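Local coordinates for Lmo0812 protein (Listeria monocytogenes serovar 1/2a, PDB 4YF1) that probably hydrolyses the 3'-diphosphate of guanosine-3',5'-bis(diphosphate) (ppGpp), at residues R49-V54 / G77-D82; H101-V106 / K151-G156; L116-K121 / P172-Y177. All coordinates share one frame; numbering follows the deposited sequence. Where two conformers were deposited one is given.

Contact 1 of 3, residues R49-V54 / G77-D82; sequences REEVVV and GDEVAD
R49 reaches across from the N-cap position of helix 50-64 and drives one N-H almost perfectly straight into E79 of helix 78-87: NH1 to OE2 is 2.8 Å, with 175° at the hydrogen. OE2 lies in the guanidinium plane, at its edge, and is met nearly along its C-O axis, while the carboxylate is turned 32° from that plane. The chain of R49 starts with CG between the backbone N and the carbonyl carbon, then runs extended to NE and crosses the E79 side chain at about a right angle. A water doubles the link: it accepts from R49 NH2 and donates to E79 OE2 at 2.9 Å, so OE2 is gripped by two bonds. The other flank of the arginine is held too, NE pairing with E112. E51 joins the network weakly, its OE1 a long 3.7 Å from R49 NH1, and its CB lies against one guanidinium face.

Next to the charges the contact turns apolar. V80 CG2 packs on E51 CB at 4.0 Å, and V80 CG1 meets V54 CG1 at 4.1 Å. The two helix segments approach to 9.0 Å at a crossing angle of -46°. E51 also rests on L83, further along helix 78-87, and V54 packs on L57 of the second subunit, so the valine layer lies close to the dimer interface.

With three carboxylates, E51, E79 and E112, around one guanidinium, the arginine positive charge probably offsets the repulsion between E51 and E79 and ties two helix starts together where R49 and E79 are exposed.

Contact 2 of 3, residues H101-V106 / K151-G156; sequences HTIEQV and KWYNQG
Apolar packing carries this contact, and I103 does most of it. Its CD1 sits over one face of the W152 indole as a CH-pi contact, 4.2 Å from the centroid of the six-membered ring and 23° off the normal. It is displaced toward the rim, where CZ2 lies closest. The same methyl is 4.3 Å from Y153 CD1, at the edge of the phenol, so it sits in the corner formed by the indole face and the phenol edge. With CG1 anti to the carbonyl carbon (chi1 -67°), the other branch, CG2, stands anti to the backbone N and touches G156 O at 3.9 Å. G156 completes the seat for the isoleucine: it has no side chain, and its CA lets I103 CD1 in to 4.0 Å. I103 and G156 are also where the two backbones come nearest, at 5.9 Å between CA atoms.

The polar part is a single water bridge, with no direct hydrogen bond between the segments. T102 OG1 is 2.6 Å from the water and Y153 OH 3.0 Å from it, while T102 CG2 rests at the edge of the phenol, beside its hydroxyl. T102 OG1 also makes a weak bond to R98 O within its own helix.

As for the helices, their segments run nearly parallel, 12° apart and 9.9 Å between axes, with I157 and N160 extending the packing against I103. This is helix-to-helix packing of an all-helical HD-type domain, joining helix 95-108 to helix 147-160, with Y153 lying near the probable H...HD...D cluster.

Contact 3 of 3, residues L116-K121 / P172-Y177; sequences LIVADK and PFFDEY
The F174 ring takes V118 CG2 over one face, a CH-pi contact 4.1 Å from the centroid and 20° off the normal, and F173 CZ at its edge, in plane. The F173 ring in turn has F174 CD1 over one face, displaced toward the rim, while its CE1 approaches A119 obliquely, 3.5 Å from N and 3.9 Å from CB. F173 gets there with CG between the backbone N and the carbonyl carbon (chi1 76°).

V118 is the wedge among the three aromatic side chains: CG1 touches F173 CE1 at 3.8 Å and Y177 CB at 3.9 Å and also reaches F174 CD1, while CG2 lies over the F174 face. The Y177 and K121 side chains lie side by side, pointing the same way, and Y177 CE1 comes within 3.4 Å of K121 CB, a tight fit. The tyrosine hydroxyl probably pairs with the N154 side chain of helix 147-160.

The K121 chain is bent at chi2 and chi3 and its end turns away from helix 172-184; NZ forms a salt bridge with D120 OD2 at 3.0 Å. D120 also bonds H35 through OD1 and H87 through OD2, so this buried carboxylate is held by several donors. The helix segments cross at 45°, packing helix 172-184 onto helix 111-132 on a side away from D120. H35, H59, D60 and D120 converge in a way consistent with an HD-domain H...HD...D site, although no metal is bound to them here.

In the fold
Contacts 2 and 3 are buried, while contact 1, farthest from the chain centre, is partly exposed and borders the second subunit. The chemistry follows: contact 1 relies on a charged pair over a thin valine layer, whereas contacts 2 and 3 have no direct hydrogen bond between their segments and pack aliphatic groups on aromatic rings. Contacts 2 and 3 interlock, their segments alternating along the chain, and meet where I117 packs on Q105 and V106 and where N154 probably bonds Y177. Contact 1 closes earlier and touches contact 3 through V52 and L116, but does not touch contact 2. Helix 111-132 thus borders both other contacts.

Contact 1 of 3, residues R49-V54 / G77-D82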
loop_
_atom_site.group_PDB
_atom_site.type_symbol
_atom_site.label_atom_id
_atom_site.label_comp_id
_atom_site.label_asym_id
_atom_site.label_seq_id
_atom_site.Cartn_x
_atom_site.Cartn_y
_atom_site.Cartn_z
ATOM N N ARG A 49 -9.088 -3.799 8.619
ATOM C CA ARG A 49 -7.991 -4.746 8.535
ATOM C C ARG A 49 -7.047 -4.399 7.409
ATOM O O ARG A 49 -7.388 -3.616 6.495
ATOM C CB ARG A 49 -8.513 -6.184 8.368
ATOM C CG ARG A 49 -9.234 -6.468 7.072
ATOM C CD ARG A 49 -10.047 -7.752 7.135
ATOM N NE ARG A 49 -10.903 -7.909 5.962
ATOM C CZ ARG A 49 -10.754 -8.794 4.978
ATOM N NH1 ARG A 49 -9.819 -9.765 5.005
ATOM N NH2 ARG A 49 -11.624 -8.773 3.979
ATOM N N GLU A 50 -5.879 -5.019 7.455
ATOM C CA GLU A 50 -4.800 -4.755 6.512
ATOM C C GLU A 50 -5.197 -4.942 5.038
ATOM O O GLU A 50 -4.842 -4.106 4.183
ATOM C CB GLU A 50 -3.570 -5.619 6.844
ATOM C CG GLU A 50 -2.275 -5.003 6.349
ATOM C CD GLU A 50 -1.949 -3.692 7.070
ATOM O OE1 GLU A 50 -1.602 -2.688 6.392
ATOM O OE2 GLU A 50 -2.092 -3.663 8.323
ATOM N N GLU A 51 -5.949 -6.005 4.738
ATOM C CA GLU A 51 -6.391 -6.227 3.360
ATOM C C GLU A 51 -7.175 -5.013 2.801
ATOM O O GLU A 51 -7.063 -4.680 1.619
ATOM C CB GLU A 51 -7.266 -7.462 3.232
ATOM C CG GLU A 51 -6.557 -8.804 3.468
ATOM C CD GLU A 51 -6.260 -9.135 4.911
ATOM O OE1 GLU A 51 -6.500 -8.313 5.838
ATOM O OE2 GLU A 51 -5.774 -10.281 5.132
ATOM N N VAL A 52 -7.984 -4.393 3.656
ATOM C CA VAL A 52 -8.790 -3.232 3.259
ATOM C C VAL A 52 -7.902 -2.015 3.063
ATOM O O VAL A 52 -8.068 -1.267 2.104
ATOM C CB VAL A 52 -9.911 -2.923 4.289
ATOM C CG1 VAL A 52 -10.690 -1.660 3.929
ATOM C CG2 VAL A 52 -10.901 -4.076 4.379
ATOM N N VAL A 53 -6.987 -1.791 4.000
ATOM C CA VAL A 53 -6.069 -0.672 3.909
ATOM C C VAL A 53 -5.255 -0.729 2.611
ATOM O O VAL A 53 -5.100 0.283 1.902
ATOM C CB VAL A 53 -5.146 -0.613 5.131
ATOM C CG1 VAL A 53 -4.018 0.382 4.909
ATOM C CG2 VAL A 53 -5.952 -0.275 6.368
ATOM N N VAL A 54 -4.747 -1.912 2.298
ATOM C CA VAL A 54 -3.951 -2.106 1.092
ATOM C C VAL A 54 -4.777 -1.950 -0.164
ATOM O O VAL A 54 -4.281 -1.414 -1.156
ATOM C CB VAL A 54 -3.218 -3.456 1.113
ATOM C CG1 VAL A 54 -2.543 -3.739 -0.225
ATOM C CG2 VAL A 54 -2.179 -3.441 2.227
ATOM N N GLY A 77 -2.817 -11.453 -3.761
ATOM C CA GLY A 77 -3.863 -12.453 -3.554
ATOM C C GLY A 77 -5.247 -11.994 -3.974
ATOM O O GLY A 77 -5.483 -10.802 -4.277
ATOM N N ASP A 78 -6.168 -12.948 -3.973
ATOM C CA ASP A 78 -7.543 -12.717 -4.392
ATOM C C ASP A 78 -8.369 -11.778 -3.505
ATOM O O ASP A 78 -9.148 -10.989 -4.046
ATOM C CB ASP A 78 -8.290 -14.045 -4.570
ATOM C CG ASP A 78 -7.826 -14.842 -5.806
ATOM O OD1 ASP A 78 -7.588 -14.272 -6.902
ATOM O OD2 ASP A 78 -7.758 -16.077 -5.687
ATOM N N GLU A 79 -8.204 -11.844 -2.178
ATOM C CA GLU A 79 -8.979 -10.997 -1.270
ATOM C C GLU A 79 -8.728 -9.516 -1.540
ATOM O O GLU A 79 -9.677 -8.740 -1.679
ATOM C CB GLU A 79 -8.683 -11.272 0.209
ATOM C CG GLU A 79 -9.260 -12.558 0.753
ATOM C CD GLU A 79 -9.190 -12.632 2.279
ATOM O OE1 GLU A 79 -8.632 -13.628 2.803
ATOM O OE2 GLU A 79 -9.662 -11.692 2.952
ATOM N N VAL A 80 -7.452 -9.127 -1.577
ATOM C CA VAL A 80 -7.099 -7.739 -1.902
ATOM C C VAL A 80 -7.548 -7.394 -3.344
ATOM O O VAL A 80 -8.123 -6.320 -3.588
ATOM C CB VAL A 80 -5.596 -7.513 -1.700
ATOM C CG1 VAL A 80 -5.137 -6.183 -2.269
ATOM C CG2 VAL A 80 -5.260 -7.619 -0.219
ATOM N N ALA A 81 -7.301 -8.306 -4.296
ATOM C CA ALA A 81 -7.685 -8.064 -5.695
ATOM C C ALA A 81 -9.185 -7.802 -5.815
ATOM O O ALA A 81 -9.596 -6.870 -6.495
ATOM C CB ALA A 81 -7.270 -9.211 -6.584
ATOM N N ASP A 82 -9.985 -8.581 -5.090
ATOM C CA ASP A 82 -11.438 -8.412 -5.102
ATOM C C ASP A 82 -11.892 -7.121 -4.467
ATOM O O ASP A 82 -12.863 -6.502 -4.930
ATOM C CB ASP A 82 -12.141 -9.587 -4.432
ATOM C CG ASP A 82 -12.065 -10.861 -5.261
ATOM O OD1 ASP A 82 -11.701 -10.785 -6.463
ATOM O OD2 ASP A 82 -12.364 -11.940 -4.697
HETATM O O HOH W 1 -12.303 -10.942 1.920
#

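Contact 2 of 3, residues H101-V106 / K151-G156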
loop_
_atom_site.group_PDB
_atom_site.type_symbol
_atom_site.label_atom_id
_atom_site.label_comp_id
_atom_site.label_asym_id
_atom_site.label_seq_id
_atom_site.Cartn_x
_atom_site.Cartn_y
_atom_site.Cartn_z
ATOM N N HIS A 101 -22.499 4.005 -11.451
ATOM C CA HIS A 101 -22.167 2.659 -11.001
ATOM C C HIS A 101 -21.513 2.704 -9.619
ATOM O O HIS A 101 -21.730 1.809 -8.794
ATOM C CB HIS A 101 -21.313 1.896 -12.001
ATOM C CG HIS A 101 -22.011 1.603 -13.291
ATOM N ND1 HIS A 101 -21.333 1.420 -14.476
ATOM C CD2 HIS A 101 -23.323 1.564 -13.602
ATOM C CE1 HIS A 101 -22.197 1.222 -15.451
ATOM N NE2 HIS A 101 -23.413 1.323 -14.949
ATOM N N THR A 102 -20.731 3.740 -9.357
ATOM C CA THR A 102 -20.111 3.898 -8.024
ATOM C C THR A 102 -21.160 4.191 -6.934
ATOM O O THR A 102 -21.082 3.627 -5.802
ATOM C CB THR A 102 -18.975 4.895 -8.068
ATOM O OG1 THR A 102 -17.961 4.358 -8.909
ATOM C CG2 THR A 102 -18.386 5.173 -6.693
ATOM N N ILE A 103 -22.158 5.008 -7.253
ATOM C CA ILE A 103 -23.259 5.283 -6.317
ATOM C C ILE A 103 -24.016 3.989 -5.964
ATOM O O ILE A 103 -24.252 3.722 -4.756
ATOM C CB ILE A 103 -24.211 6.364 -6.871
ATOM C CG1 ILE A 103 -23.446 7.686 -6.919
ATOM C CG2 ILE A 103 -25.480 6.491 -6.025
ATOM C CD1 ILE A 103 -24.133 8.767 -7.762
ATOM N N GLU A 104 -24.301 3.146 -6.972
ATOM C CA GLU A 104 -24.981 1.881 -6.714
ATOM C C GLU A 104 -24.110 0.993 -5.798
ATOM O O GLU A 104 -24.627 0.324 -4.891
ATOM C CB GLU A 104 -25.330 1.113 -8.029
ATOM C CG GLU A 104 -25.946 -0.298 -7.796
ATOM C CD GLU A 104 -26.169 -1.139 -9.069
ATOM O OE1 GLU A 104 -25.776 -0.713 -10.186
ATOM O OE2 GLU A 104 -26.772 -2.224 -8.958
ATOM N N GLN A 105 -22.803 0.980 -6.061
ATOM C CA GLN A 105 -21.882 0.168 -5.266
ATOM C C GLN A 105 -21.763 0.668 -3.799
ATOM O O GLN A 105 -21.727 -0.172 -2.849
ATOM C CB GLN A 105 -20.537 0.083 -5.970
ATOM C CG GLN A 105 -19.455 -0.662 -5.240
ATOM C CD GLN A 105 -19.689 -2.137 -5.218
ATOM O OE1 GLN A 105 -20.614 -2.669 -5.836
ATOM N NE2 GLN A 105 -18.809 -2.817 -4.528
ATOM N N VAL A 106 -21.749 1.989 -3.597
ATOM C CA VAL A 106 -21.691 2.529 -2.247
ATOM C C VAL A 106 -23.011 2.272 -1.540
ATOM O O VAL A 106 -23.026 2.106 -0.307
ATOM C CB VAL A 106 -21.242 4.000 -2.169
ATOM C CG1 VAL A 106 -22.431 4.938 -2.282
ATOM C CG2 VAL A 106 -20.493 4.293 -0.859
ATOM N N LYS A 151 -21.784 17.959 -7.975
ATOM C CA LYS A 151 -22.741 17.981 -6.878
ATOM C C LYS A 151 -23.596 16.728 -6.842
ATOM O O LYS A 151 -23.740 16.084 -5.764
ATOM C CB LYS A 151 -23.629 19.177 -6.998
ATOM C CG LYS A 151 -24.719 19.310 -5.948
ATOM C CD LYS A 151 -25.229 20.754 -6.018
ATOM C CE LYS A 151 -26.384 21.039 -5.086
ATOM N NZ LYS A 151 -27.681 20.577 -5.650
ATOM N N TRP A 152 -24.115 16.350 -8.021
ATOM C CA TRP A 152 -24.951 15.162 -8.138
ATOM C C TRP A 152 -24.187 13.937 -7.639
ATOM O O TRP A 152 -24.738 13.111 -6.930
ATOM C CB TRP A 152 -25.413 14.947 -9.585
ATOM C CG TRP A 152 -25.863 13.540 -9.893
ATOM C CD1 TRP A 152 -27.078 12.972 -9.621
ATOM C CD2 TRP A 152 -25.074 12.522 -10.520
ATOM N NE1 TRP A 152 -27.086 11.661 -10.057
ATOM C CE2 TRP A 152 -25.868 11.369 -10.607
ATOM C CE3 TRP A 152 -23.770 12.484 -11.022
ATOM C CZ2 TRP A 152 -25.400 10.189 -11.170
ATOM C CZ3 TRP A 152 -23.303 11.307 -11.600
ATOM C CH2 TRP A 152 -24.119 10.179 -11.670
ATOM N N TYR A 153 -22.925 13.840 -8.031
ATOM C CA TYR A 153 -22.074 12.686 -7.684
ATOM C C TYR A 153 -21.789 12.557 -6.182
ATOM O O TYR A 153 -22.069 11.511 -5.564
ATOM C CB TYR A 153 -20.773 12.774 -8.497
ATOM C CG TYR A 153 -19.751 11.717 -8.187
ATOM C CD1 TYR A 153 -20.135 10.399 -8.000
ATOM C CD2 TYR A 153 -18.377 12.008 -8.171
ATOM C CE1 TYR A 153 -19.206 9.418 -7.733
ATOM C CE2 TYR A 153 -17.431 11.007 -7.917
ATOM C CZ TYR A 153 -17.859 9.726 -7.697
ATOM O OH TYR A 153 -16.956 8.681 -7.483
ATOM N N ASN A 154 -21.268 13.632 -5.598
ATOM C CA ASN A 154 -20.911 13.656 -4.181
ATOM C C ASN A 154 -22.131 13.544 -3.273
ATOM O O ASN A 154 -22.111 12.785 -2.261
ATOM C CB ASN A 154 -20.037 14.878 -3.899
ATOM C CG ASN A 154 -18.655 14.736 -4.507
ATOM O OD1 ASN A 154 -18.324 15.301 -5.585
ATOM N ND2 ASN A 154 -17.856 13.939 -3.878
ATOM N N GLN A 155 -23.230 14.195 -3.663
ATOM C CA GLN A 155 -24.479 14.047 -2.902
ATOM C C GLN A 155 -24.965 12.603 -3.010
ATOM O O GLN A 155 -25.463 12.023 -1.999
ATOM C CB GLN A 155 -25.542 15.053 -3.358
ATOM C CG GLN A 155 -25.220 16.404 -2.811
ATOM C CD GLN A 155 -26.273 17.443 -3.142
ATOM O OE1 GLN A 155 -27.151 17.244 -3.992
ATOM N NE2 GLN A 155 -26.215 18.518 -2.439
ATOM N N GLY A 156 -24.779 11.988 -4.187
ATOM C CA GLY A 156 -25.149 10.576 -4.366
ATOM C C GLY A 156 -24.394 9.631 -3.400
ATOM O O GLY A 156 -25.006 8.712 -2.805
HETATM O O HOH W 2 -16.234 6.233 -9.087
#

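Contact 3 of 3, residues L116-K121 / P172-Y177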
loop_
_atom_site.group_PDB
_atom_site.type_symbol
_atom_site.label_atom_id
_atom_site.label_comp_id
_atom_site.label_asym_id
_atom_site.label_seq_id
_atom_site.Cartn_x
_atom_site.Cartn_y
_atom_site.Cartn_z
ATOM N N LEU A 116 -14.063 1.845 1.258
ATOM C CA LEU A 116 -13.056 2.113 0.241
ATOM C C LEU A 116 -13.461 3.291 -0.637
ATOM O O LEU A 116 -12.627 4.170 -0.984
ATOM C CB LEU A 116 -12.883 0.896 -0.627
ATOM C CG LEU A 116 -12.096 -0.188 0.111
ATOM C CD1 LEU A 116 -12.392 -1.522 -0.570
ATOM C CD2 LEU A 116 -10.613 0.144 0.093
ATOM N N ILE A 117 -14.734 3.305 -0.981
ATOM C CA ILE A 117 -15.270 4.398 -1.824
ATOM C C ILE A 117 -15.301 5.706 -1.041
ATOM O O ILE A 117 -14.874 6.741 -1.570
ATOM C CB ILE A 117 -16.683 4.080 -2.346
ATOM C CG1 ILE A 117 -16.627 2.902 -3.320
ATOM C CG2 ILE A 117 -17.289 5.326 -3.045
ATOM C CD1 ILE A 117 -17.968 2.315 -3.737
ATOM N N VAL A 118 -15.858 5.705 0.169
ATOM C CA VAL A 118 -15.964 6.967 0.920
ATOM C C VAL A 118 -14.577 7.551 1.277
ATOM O O VAL A 118 -14.368 8.757 1.123
ATOM C CB VAL A 118 -16.871 6.848 2.133
ATOM C CG1 VAL A 118 -16.963 8.134 2.892
ATOM C CG2 VAL A 118 -18.262 6.350 1.762
ATOM N N ALA A 119 -13.626 6.706 1.679
ATOM C CA ALA A 119 -12.282 7.173 2.001
ATOM C C ALA A 119 -11.615 7.839 0.796
ATOM O O ALA A 119 -10.964 8.878 0.921
ATOM C CB ALA A 119 -11.425 6.040 2.520
ATOM N N ASP A 120 -11.778 7.223 -0.363
ATOM C CA ASP A 120 -11.244 7.769 -1.605
ATOM C C ASP A 120 -11.863 9.160 -1.871
ATOM O O ASP A 120 -11.149 10.111 -2.180
ATOM C CB ASP A 120 -11.584 6.831 -2.757
ATOM C CG ASP A 120 -11.178 7.407 -4.132
ATOM O OD1 ASP A 120 -9.989 7.715 -4.322
ATOM O OD2 ASP A 120 -12.042 7.503 -5.014
ATOM N N LYS A 121 -13.176 9.271 -1.728
ATOM C CA LYS A 121 -13.866 10.586 -1.965
ATOM C C LYS A 121 -13.535 11.626 -0.938
ATOM O O LYS A 121 -13.500 12.808 -1.233
ATOM C CB LYS A 121 -15.380 10.429 -2.011
ATOM C CG LYS A 121 -15.881 10.124 -3.384
ATOM C CD LYS A 121 -15.359 8.828 -3.895
ATOM C CE LYS A 121 -15.084 8.941 -5.369
ATOM N NZ LYS A 121 -14.893 7.554 -5.892
ATOM N N PRO A 172 -16.580 6.889 11.786
ATOM C CA PRO A 172 -16.593 8.337 12.029
ATOM C C PRO A 172 -16.217 9.158 10.791
ATOM O O PRO A 172 -16.770 10.226 10.601
ATOM C CB PRO A 172 -15.540 8.516 13.123
ATOM C CG PRO A 172 -15.594 7.229 13.907
ATOM C CD PRO A 172 -15.932 6.150 12.904
ATOM N N PHE A 173 -15.313 8.660 9.942
ATOM C CA PHE A 173 -14.931 9.423 8.752
ATOM C C PHE A 173 -16.073 9.638 7.762
ATOM O O PHE A 173 -15.986 10.570 6.953
ATOM C CB PHE A 173 -13.645 8.911 8.063
ATOM C CG PHE A 173 -13.804 7.649 7.243
ATOM C CD1 PHE A 173 -14.190 7.703 5.901
ATOM C CD2 PHE A 173 -13.476 6.395 7.793
ATOM C CE1 PHE A 173 -14.275 6.562 5.113
ATOM C CE2 PHE A 173 -13.564 5.255 7.013
ATOM C CZ PHE A 173 -13.972 5.312 5.683
ATOM N N PHE A 174 -17.147 8.835 7.840
ATOM C CA PHE A 174 -18.323 9.031 6.937
ATOM C C PHE A 174 -18.936 10.420 7.208
ATOM O O PHE A 174 -19.326 11.117 6.272
ATOM C CB PHE A 174 -19.379 7.936 7.139
ATOM C CG PHE A 174 -19.125 6.661 6.374
ATOM C CD1 PHE A 174 -17.853 6.198 6.121
ATOM C CD2 PHE A 174 -20.207 5.868 5.976
ATOM C CE1 PHE A 174 -17.656 5.018 5.442
ATOM C CE2 PHE A 174 -20.011 4.694 5.268
ATOM C CZ PHE A 174 -18.742 4.270 5.006
ATOM N N ASP A 175 -18.979 10.802 8.491
ATOM C CA ASP A 175 -19.492 12.105 8.935
ATOM C C ASP A 175 -18.616 13.258 8.407
ATOM O O ASP A 175 -19.138 14.315 8.051
ATOM C CB ASP A 175 -19.578 12.168 10.477
ATOM C CG ASP A 175 -20.551 11.134 11.067
ATOM O OD1 ASP A 175 -21.553 10.812 10.396
ATOM O OD2 ASP A 175 -20.316 10.650 12.205
ATOM N N GLU A 176 -17.301 13.042 8.339
ATOM C CA GLU A 176 -16.365 14.058 7.817
ATOM C C GLU A 176 -16.662 14.282 6.334
ATOM O O GLU A 176 -16.660 15.411 5.854
ATOM C CB GLU A 176 -14.887 13.683 7.904
ATOM C CG GLU A 176 -14.332 13.525 9.284
ATOM C CD GLU A 176 -12.908 13.004 9.262
ATOM O OE1 GLU A 176 -12.060 13.617 8.554
ATOM O OE2 GLU A 176 -12.654 12.002 9.981
ATOM N N TYR A 177 -16.876 13.195 5.612
ATOM C CA TYR A 177 -17.233 13.335 4.190
ATOM C C TYR A 177 -18.564 14.068 4.030
ATOM O O TYR A 177 -18.666 14.962 3.163
ATOM C CB TYR A 177 -17.280 12.001 3.487
ATOM C CG TYR A 177 -17.707 12.084 2.048
ATOM C CD1 TYR A 177 -16.864 12.616 1.096
ATOM C CD2 TYR A 177 -18.947 11.628 1.642
ATOM C CE1 TYR A 177 -17.243 12.675 -0.232
ATOM C CE2 TYR A 177 -19.341 11.684 0.304
ATOM C CZ TYR A 177 -18.476 12.211 -0.616
ATOM O OH TYR A 177 -18.831 12.269 -1.927
#